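Local coordinates for protein flavoredoxin (Methanosarcina acetivorans, PDB 3BNK) that binds flavin mononucleotide as its redox cofactor and probably carries electrons between redox partners, at the flavin mononucleotide site. Coordinates in Å, arbitrary orientation; residue numbers count along the deposited sequence, not the author numbering. Chains: chain A/B, Flavoredoxin.

The flavin mononucleotide site. Residues chain A 30, 32-36, 50-52, 55-57, 81, 83-88, 93, 162, 164, 169; chain B 180. With FMN (flavin mononucleotide), chain C.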
ATOM      1  N   ASN A  30     -21.378   2.996   5.790  1.00 18.67           N
ATOM      2  CA  ASN A  30     -20.987   3.246   4.420  1.00 18.34           C
ATOM      3  C   ASN A  30     -19.696   2.524   4.154  1.00 18.32           C
ATOM      4  O   ASN A  30     -18.844   2.437   5.040  1.00 18.04           O
ATOM      5  CB  ASN A  30     -20.785   4.743   4.168  1.00 18.58           C
ATOM      6  CG  ASN A  30     -20.694   5.075   2.702  1.00 17.77           C
ATOM      7  OD1 ASN A  30     -21.592   4.742   1.925  1.00 19.54           O
ATOM      8  ND2 ASN A  30     -19.614   5.748   2.307  1.00 17.38           N
ATOM      9  N   MET A  32     -16.580   2.135   0.981  1.00 15.44           N
ATOM     10  CA  MET A  32     -15.963   2.436  -0.306  1.00 14.90           C
ATOM     11  C   MET A  32     -14.757   1.538  -0.512  1.00 14.81           C
ATOM     12  O   MET A  32     -14.141   1.060   0.459  1.00 14.50           O
ATOM     13  CB  MET A  32     -15.562   3.910  -0.439  1.00 14.74           C
ATOM     14  CG  MET A  32     -14.612   4.433   0.655  1.00 14.17           C
ATOM     15  SD  MET A  32     -13.920   6.020   0.240  1.00 15.24           S
ATOM     16  CE  MET A  32     -12.377   5.561  -0.543  1.00 14.85           C
ATOM     17  N   ALA A  33     -14.462   1.273  -1.783  1.00 14.38           N
ATOM     18  CA  ALA A  33     -13.254   0.562  -2.167  1.00 13.84           C
ATOM     19  C   ALA A  33     -12.039   1.464  -1.960  1.00 13.04           C
ATOM     20  O   ALA A  33     -12.099   2.680  -2.192  1.00 12.90           O
ATOM     21  CB  ALA A  33     -13.343   0.085  -3.604  1.00 13.70           C
ATOM     22  N   LEU A  34     -10.942   0.857  -1.520  1.00 11.53           N
ATOM     23  CA  LEU A  34      -9.777   1.597  -1.097  1.00 11.81           C
ATOM     24  C   LEU A  34      -8.472   0.861  -1.387  1.00 11.25           C
ATOM     25  O   LEU A  34      -8.212  -0.201  -0.830  1.00 11.05           O
ATOM     26  CB  LEU A  34      -9.888   1.906   0.410  1.00 11.02           C
ATOM     27  CG  LEU A  34      -8.742   2.643   1.098  1.00 12.11           C
ATOM     28  CD1 LEU A  34      -8.872   4.164   0.929  1.00 10.10           C
ATOM     29  CD2 LEU A  34      -8.700   2.259   2.608  1.00 12.68           C
ATOM     30  N   GLY A  35      -7.644   1.452  -2.237  1.00 11.72           N
ATOM     31  CA  GLY A  35      -6.290   0.934  -2.496  1.00 12.46           C
ATOM     32  C   GLY A  35      -5.173   1.764  -1.876  1.00 12.32           C
ATOM     33  O   GLY A  35      -4.009   1.361  -1.868  1.00 12.57           O
ATOM     34  N   TRP A  36      -5.525   2.936  -1.373  1.00 13.15           N
ATOM     35  CA  TRP A  36      -4.538   3.859  -0.811  1.00 13.96           C
ATOM     36  C   TRP A  36      -4.487   3.690   0.703  1.00 14.10           C
ATOM     37  O   TRP A  36      -4.992   4.530   1.466  1.00 13.94           O
ATOM     38  CB  TRP A  36      -4.882   5.296  -1.194  1.00 14.20           C
ATOM     39  CG  TRP A  36      -4.767   5.610  -2.685  1.00 14.65           C
ATOM     40  CD1 TRP A  36      -4.693   4.712  -3.731  1.00 14.77           C
ATOM     41  CD2 TRP A  36      -4.762   6.912  -3.281  1.00 14.32           C
ATOM     42  NE1 TRP A  36      -4.629   5.387  -4.926  1.00 14.63           N
ATOM     43  CE2 TRP A  36      -4.664   6.736  -4.682  1.00 15.64           C
ATOM     44  CE3 TRP A  36      -4.821   8.218  -2.767  1.00 16.19           C
ATOM     45  CZ2 TRP A  36      -4.621   7.825  -5.584  1.00 14.57           C
ATOM     46  CZ3 TRP A  36      -4.768   9.295  -3.663  1.00 15.09           C
ATOM     47  CH2 TRP A  36      -4.677   9.083  -5.061  1.00 14.61           C
ATOM     48  N   GLY A  50      -5.881   6.998   2.385  1.00 15.30           N
ATOM     49  CA  GLY A  50      -5.967   8.133   1.447  1.00 15.47           C
ATOM     50  C   GLY A  50      -7.304   8.259   0.727  1.00 15.73           C
ATOM     51  O   GLY A  50      -7.646   7.443  -0.154  1.00 16.18           O
ATOM     52  N   VAL A  51      -8.056   9.296   1.081  1.00 15.48           N
ATOM     53  CA  VAL A  51      -9.471   9.382   0.717  1.00 15.46           C
ATOM     54  C   VAL A  51      -9.808  10.686   0.017  1.00 16.08           C
ATOM     55  O   VAL A  51      -9.573  11.777   0.569  1.00 15.96           O
ATOM     56  CB  VAL A  51     -10.377   9.245   1.959  1.00 15.55           C
ATOM     57  CG1 VAL A  51     -11.851   9.112   1.531  1.00 14.53           C
ATOM     58  CG2 VAL A  51      -9.971   8.040   2.782  1.00 15.75           C
ATOM     59  N   ASN A  52     -10.363  10.587  -1.191  1.00 16.09           N
ATOM     60  CA  ASN A  52     -10.731  11.795  -1.918  1.00 16.28           C
ATOM     61  C   ASN A  52     -11.759  12.681  -1.189  1.00 16.46           C
ATOM     62  O   ASN A  52     -12.760  12.202  -0.641  1.00 16.21           O
ATOM     63  CB  ASN A  52     -11.141  11.509  -3.366  1.00 16.25           C
ATOM     64  CG  ASN A  52     -10.911  12.715  -4.279  1.00 17.03           C
ATOM     65  OD1 ASN A  52     -11.653  13.694  -4.228  1.00 15.86           O
ATOM     66  ND2 ASN A  52      -9.868  12.651  -5.100  1.00 16.95           N
ATOM     67  N   HIS A  55     -15.539  12.387  -1.934  1.00 18.90           N
ATOM     68  CA  HIS A  55     -16.284  11.200  -1.507  1.00 18.61           C
ATOM     69  C   HIS A  55     -17.147  11.484  -0.282  1.00 18.76           C
ATOM     70  O   HIS A  55     -16.945  12.489   0.413  1.00 18.52           O
ATOM     71  CB  HIS A  55     -15.355  10.006  -1.223  1.00 17.83           C
ATOM     72  CG  HIS A  55     -14.587   9.524  -2.419  1.00 17.45           C
ATOM     73  ND1 HIS A  55     -14.987   9.773  -3.714  1.00 16.33           N
ATOM     74  CD2 HIS A  55     -13.451   8.794  -2.512  1.00 16.00           C
ATOM     75  CE1 HIS A  55     -14.118   9.236  -4.554  1.00 15.54           C
ATOM     76  NE2 HIS A  55     -13.180   8.631  -3.852  1.00 15.21           N
ATOM     77  N   TYR A  56     -18.088  10.577  -0.038  1.00 18.28           N
ATOM     78  CA  TYR A  56     -19.035  10.658   1.061  1.00 19.40           C
ATOM     79  C   TYR A  56     -18.442  10.121   2.361  1.00 19.34           C
ATOM     80  O   TYR A  56     -18.816  10.559   3.455  1.00 19.77           O
ATOM     81  CB  TYR A  56     -20.295   9.864   0.694  1.00 19.48           C
ATOM     82  CG  TYR A  56     -21.475  10.008   1.619  1.00 19.70           C
ATOM     83  CD1 TYR A  56     -22.115  11.243   1.787  1.00 20.25           C
ATOM     84  CD2 TYR A  56     -21.988   8.905   2.289  1.00 19.40           C
ATOM     85  CE1 TYR A  56     -23.219  11.373   2.629  1.00 20.50           C
ATOM     86  CE2 TYR A  56     -23.090   9.017   3.123  1.00 19.71           C
ATOM     87  CZ  TYR A  56     -23.703  10.259   3.288  1.00 21.06           C
ATOM     88  OH  TYR A  56     -24.806  10.372   4.104  1.00 21.61           O
ATOM     89  N   THR A  57     -17.516   9.176   2.233  1.00 19.10           N
ATOM     90  CA  THR A  57     -16.923   8.506   3.392  1.00 19.15           C
ATOM     91  C   THR A  57     -16.207   9.436   4.415  1.00 19.83           C
ATOM     92  O   THR A  57     -16.398   9.248   5.621  1.00 19.40           O
ATOM     93  CB  THR A  57     -16.018   7.312   2.956  1.00 18.95           C
ATOM     94  OG1 THR A  57     -16.823   6.344   2.272  1.00 17.70           O
ATOM     95  CG2 THR A  57     -15.351   6.648   4.157  1.00 18.50           C
ATOM     96  N   ASP A  81     -16.149  -3.874  -6.343  1.00 15.85           N
ATOM     97  CA  ASP A  81     -16.058  -2.856  -7.397  1.00 15.85           C
ATOM     98  C   ASP A  81     -17.267  -1.910  -7.380  1.00 16.04           C
ATOM     99  O   ASP A  81     -17.113  -0.706  -7.605  1.00 15.42           O
ATOM    100  CB  ASP A  81     -15.944  -3.521  -8.768  1.00 15.50           C
ATOM    101  CG  ASP A  81     -15.310  -2.622  -9.809  1.00 16.62           C
ATOM    102  OD1 ASP A  81     -14.197  -2.081  -9.571  1.00 17.52           O
ATOM    103  OD2 ASP A  81     -15.902  -2.492 -10.895  1.00 16.42           O
ATOM    104  N   CYS A  83     -18.921  -0.959  -4.727  1.00 17.20           N
ATOM    105  CA  CYS A  83     -18.552  -0.012  -3.656  1.00 17.13           C
ATOM    106  C   CYS A  83     -17.513   1.029  -4.054  1.00 16.36           C
ATOM    107  O   CYS A  83     -17.412   2.085  -3.420  1.00 16.65           O
ATOM    108  CB  CYS A  83     -18.070  -0.779  -2.429  1.00 16.77           C
ATOM    109  SG  CYS A  83     -19.421  -1.586  -1.615  1.00 18.85           S
ATOM    110  N   GLY A  84     -16.744   0.732  -5.092  1.00 16.23           N
ATOM    111  CA  GLY A  84     -15.828   1.705  -5.666  1.00 16.48           C
ATOM    112  C   GLY A  84     -16.391   2.535  -6.809  1.00 16.19           C
ATOM    113  O   GLY A  84     -15.659   3.277  -7.443  1.00 15.75           O
ATOM    114  N   LEU A  85     -17.684   2.399  -7.094  1.00 16.73           N
ATOM    115  CA  LEU A  85     -18.290   3.103  -8.239  1.00 17.42           C
ATOM    116  C   LEU A  85     -19.429   4.018  -7.803  1.00 17.74           C
ATOM    117  O   LEU A  85     -19.597   5.133  -8.315  1.00 18.88           O
ATOM    118  CB  LEU A  85     -18.813   2.089  -9.273  1.00 17.24           C
ATOM    119  CG  LEU A  85     -17.822   1.483 -10.266  1.00 17.79           C
ATOM    120  CD1 LEU A  85     -18.310   0.099 -10.724  1.00 17.63           C
ATOM    121  CD2 LEU A  85     -17.639   2.410 -11.456  1.00 17.49           C
ATOM    122  N   VAL A  86     -20.204   3.542  -6.845  1.00 17.41           N
ATOM    123  CA  VAL A  86     -21.370   4.255  -6.355  1.00 17.99           C
ATOM    124  C   VAL A  86     -20.994   4.993  -5.040  1.00 17.67           C
ATOM    125  O   VAL A  86     -20.163   4.506  -4.273  1.00 17.26           O
ATOM    126  CB  VAL A  86     -22.519   3.225  -6.190  1.00 18.11           C
ATOM    127  CG1 VAL A  86     -23.426   3.567  -5.086  1.00 19.54           C
ATOM    128  CG2 VAL A  86     -23.286   3.038  -7.525  1.00 18.91           C
ATOM    129  N   SER A  87     -21.560   6.179  -4.816  1.00 17.99           N
ATOM    130  CA  SER A  87     -21.330   6.929  -3.567  1.00 17.86           C
ATOM    131  C   SER A  87     -22.514   6.814  -2.622  1.00 18.62           C
ATOM    132  O   SER A  87     -23.667   6.837  -3.058  1.00 18.16           O
ATOM    133  CB  SER A  87     -21.057   8.409  -3.844  1.00 18.15           C
ATOM    134  OG  SER A  87     -20.961   9.140  -2.622  1.00 16.42           O
ATOM    135  N   GLY A  88     -22.217   6.707  -1.326  1.00 19.73           N
ATOM    136  CA  GLY A  88     -23.231   6.684  -0.275  1.00 21.25           C
ATOM    137  C   GLY A  88     -24.059   7.957  -0.226  1.00 22.62           C
ATOM    138  O   GLY A  88     -25.087   8.003   0.433  1.00 22.46           O
ATOM    139  N   LYS A  93     -25.406   1.980   0.857  1.00 23.70           N
ATOM    140  CA  LYS A  93     -24.590   0.774   0.758  1.00 22.48           C
ATOM    141  C   LYS A  93     -24.577  -0.036   2.060  1.00 22.91           C
ATOM    142  O   LYS A  93     -23.874  -1.038   2.158  1.00 22.96           O
ATOM    143  CB  LYS A  93     -23.157   1.129   0.316  1.00 22.72           C
ATOM    144  CG  LYS A  93     -22.985   1.396  -1.181  1.00 20.46           C
ATOM    145  CD  LYS A  93     -21.573   1.855  -1.534  1.00 19.63           C
ATOM    146  CE  LYS A  93     -21.391   3.353  -1.297  1.00 15.83           C
ATOM    147  NZ  LYS A  93     -20.002   3.822  -1.565  1.00 13.63           N
ATOM    148  N   LEU A 162      -4.861  -4.696  -7.166  1.00 14.15           N
ATOM    149  CA  LEU A 162      -5.396  -3.728  -8.112  1.00 15.41           C
ATOM    150  C   LEU A 162      -4.303  -2.956  -8.833  1.00 15.94           C
ATOM    151  O   LEU A 162      -3.313  -2.520  -8.245  1.00 16.19           O
ATOM    152  CB  LEU A 162      -6.390  -2.740  -7.441  1.00 15.51           C
ATOM    153  CG  LEU A 162      -6.829  -1.500  -8.257  1.00 14.61           C
ATOM    154  CD1 LEU A 162      -7.927  -1.878  -9.272  1.00 13.88           C
ATOM    155  CD2 LEU A 162      -7.302  -0.359  -7.387  1.00 14.36           C
ATOM    156  N   MET A 164      -4.070   0.425 -11.601  1.00 18.76           N
ATOM    157  CA  MET A 164      -4.709   1.568 -12.277  1.00 18.77           C
ATOM    158  C   MET A 164      -3.634   2.384 -13.017  1.00 18.75           C
ATOM    159  O   MET A 164      -2.467   2.338 -12.625  1.00 18.79           O
ATOM    160  CB  MET A 164      -5.410   2.465 -11.250  1.00 19.19           C
ATOM    161  CG  MET A 164      -6.704   1.888 -10.672  1.00 19.19           C
ATOM    162  SD  MET A 164      -7.531   3.033  -9.554  1.00 20.25           S
ATOM    163  CE  MET A 164      -9.181   2.312  -9.449  1.00 18.57           C
ATOM    164  N   TYR A 169      -8.071  -6.050 -11.776  1.00 15.60           N
ATOM    165  CA  TYR A 169      -7.945  -6.858 -10.567  1.00 15.37           C
ATOM    166  C   TYR A 169      -7.024  -8.036 -10.853  1.00 15.80           C
ATOM    167  O   TYR A 169      -6.959  -8.522 -11.988  1.00 15.44           O
ATOM    168  CB  TYR A 169      -9.321  -7.360 -10.067  1.00 15.53           C
ATOM    169  CG  TYR A 169     -10.193  -6.276  -9.458  1.00 15.13           C
ATOM    170  CD1 TYR A 169     -11.420  -5.921 -10.039  1.00 14.22           C
ATOM    171  CD2 TYR A 169      -9.775  -5.585  -8.318  1.00 14.00           C
ATOM    172  CE1 TYR A 169     -12.225  -4.938  -9.485  1.00 13.62           C
ATOM    173  CE2 TYR A 169     -10.566  -4.583  -7.762  1.00 15.97           C
ATOM    174  CZ  TYR A 169     -11.779  -4.259  -8.348  1.00 15.26           C
ATOM    175  OH  TYR A 169     -12.547  -3.266  -7.786  1.00 16.28           O
TER
ATOM    176  N   LEU B 180     -13.469  -0.730 -11.777  1.00 16.92           N
ATOM    177  CA  LEU B 180     -14.295   0.392 -12.267  1.00 16.93           C
ATOM    178  C   LEU B 180     -15.090  -0.045 -13.506  1.00 17.68           C
ATOM    179  O   LEU B 180     -15.167   0.674 -14.524  1.00 17.51           O
ATOM    180  CB  LEU B 180     -13.417   1.616 -12.582  1.00 17.41           C
ATOM    181  CG  LEU B 180     -12.706   2.324 -11.414  1.00 16.52           C
ATOM    182  CD1 LEU B 180     -11.791   3.395 -11.938  1.00 16.39           C
ATOM    183  CD2 LEU B 180     -13.725   2.916 -10.455  1.00 15.46           C
TER
HETATM  184  N1  FMN C1001     -10.912   6.431  -3.669  1.00 15.20           N
HETATM  185  C2  FMN C1001     -10.061   7.016  -2.771  1.00 14.95           C
HETATM  186  O2  FMN C1001     -10.327   8.155  -2.410  1.00 15.16           O
HETATM  187  N3  FMN C1001      -8.951   6.313  -2.300  1.00 14.82           N
HETATM  188  C4  FMN C1001      -8.721   5.012  -2.737  1.00 14.50           C
HETATM  189  O4  FMN C1001      -7.779   4.358  -2.297  1.00 11.92           O
HETATM  190  C4A FMN C1001      -9.599   4.417  -3.656  1.00 15.29           C
HETATM  191  N5  FMN C1001      -9.372   3.133  -4.108  1.00 14.73           N
HETATM  192  C5A FMN C1001     -10.240   2.546  -5.007  1.00 15.54           C
HETATM  193  C6  FMN C1001      -9.995   1.241  -5.436  1.00 14.54           C
HETATM  194  C7  FMN C1001     -10.868   0.622  -6.338  1.00 15.09           C
HETATM  195  C7M FMN C1001     -10.812  -0.879  -6.449  1.00 13.30           C
HETATM  196  C8  FMN C1001     -11.981   1.333  -6.817  1.00 15.50           C
HETATM  197  C8M FMN C1001     -13.042   0.660  -7.645  1.00 16.34           C
HETATM  198  C9  FMN C1001     -12.217   2.644  -6.392  1.00 15.35           C
HETATM  199  C9A FMN C1001     -11.357   3.262  -5.478  1.00 15.73           C
HETATM  200  N10 FMN C1001     -11.583   4.574  -5.029  1.00 15.40           N
HETATM  201  C10 FMN C1001     -10.701   5.137  -4.121  1.00 14.86           C
HETATM  202  C1' FMN C1001     -12.796   5.363  -5.432  1.00 13.78           C
HETATM  203  C2' FMN C1001     -13.921   5.200  -4.402  1.00 13.62           C
HETATM  204  O2' FMN C1001     -13.892   3.879  -3.908  1.00 12.04           O
HETATM  205  C3' FMN C1001     -15.281   5.498  -5.036  1.00 13.66           C
HETATM  206  O3' FMN C1001     -15.312   6.811  -5.566  1.00 14.50           O
HETATM  207  C4' FMN C1001     -16.491   5.284  -4.124  1.00 13.75           C
HETATM  208  O4' FMN C1001     -17.645   5.311  -4.950  1.00 14.10           O
HETATM  209  C5' FMN C1001     -16.607   6.348  -3.034  1.00 13.17           C
HETATM  210  O5' FMN C1001     -17.834   6.168  -2.364  1.00 15.56           O
HETATM  211  P   FMN C1001     -18.355   7.131  -1.182  1.00 14.93           P
HETATM  212  O1P FMN C1001     -18.657   8.432  -1.875  1.00 15.10           O
HETATM  213  O2P FMN C1001     -17.300   7.385  -0.145  1.00 12.90           O
HETATM  214  O3P FMN C1001     -19.568   6.467  -0.565  1.00 13.41           O
HETATM  215  O   HOH W   1     -17.858   9.560  -4.188  1.00 16.44           O
HETATM  216  O   HOH W   2     -15.415   5.831  -8.339  1.00 19.16           O
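Both faces of the isoalloxazine meet side chains in this FMN pocket of the flavin reductase-like family. On one face, A:Met32 CE lies 3.7 Å from the centroid of the pyrimidine ring of FMN, and A:Ala33 CB caps the dimethylbenzene ring. On the opposite face the A:Met164 methyl CE stands 3.9 Å from FMN C7. The N3/O4 edge of the pyrimidine points at one face of the A:Trp36 indole, edge-to-face, the planes turned by 59°. The A:His55 imidazole is sandwiched between FMN C5', over its centre, and A:Asn52 CB on its other face. With CG anti to the carbonyl carbon (chi1 -63°), it points NE2, nearly in its ring plane, at FMN N1, 3.2 Å away, and ND1 reaches FMN O1P through a water. An alanine here removes the N-H facing N1 and the ring packed on C5', which would probably weaken the positioning of the flavin edge and ribityl chain. Backbone groups read the flavin's polar edge: A:Gly35 N donates to FMN N5 (3.1 Å) and shares carbonyl O4 with A:Trp36 N; FMN N3 donates to A:Gly50 O at 2.8 Å, nearly along the C=O axis; A:Asn52 N serves O2. At the phosphate, A:Asn30 ND2 donates a nearly straight hydrogen bond to FMN O3P (3.0 Å, 172° at H), which lies in the amide plane, and A:Lys93 NZ, its chain bent at chi3, forms a salt bridge to FMN O3P (2.9 Å). A:Thr57 grips O2P through N and OG1; A:Tyr56 N and A:Ser87 OG share O1P. Beyond the methyl end, A:Asp81 OD1 accepts B:Leu180 N (2.7 Å) on its syn lone pair and A:Tyr169 OH on its anti one; B:Leu180 CD2 also packs on FMN C8M, so the second chain helps close this end if the deposited dimer is biological.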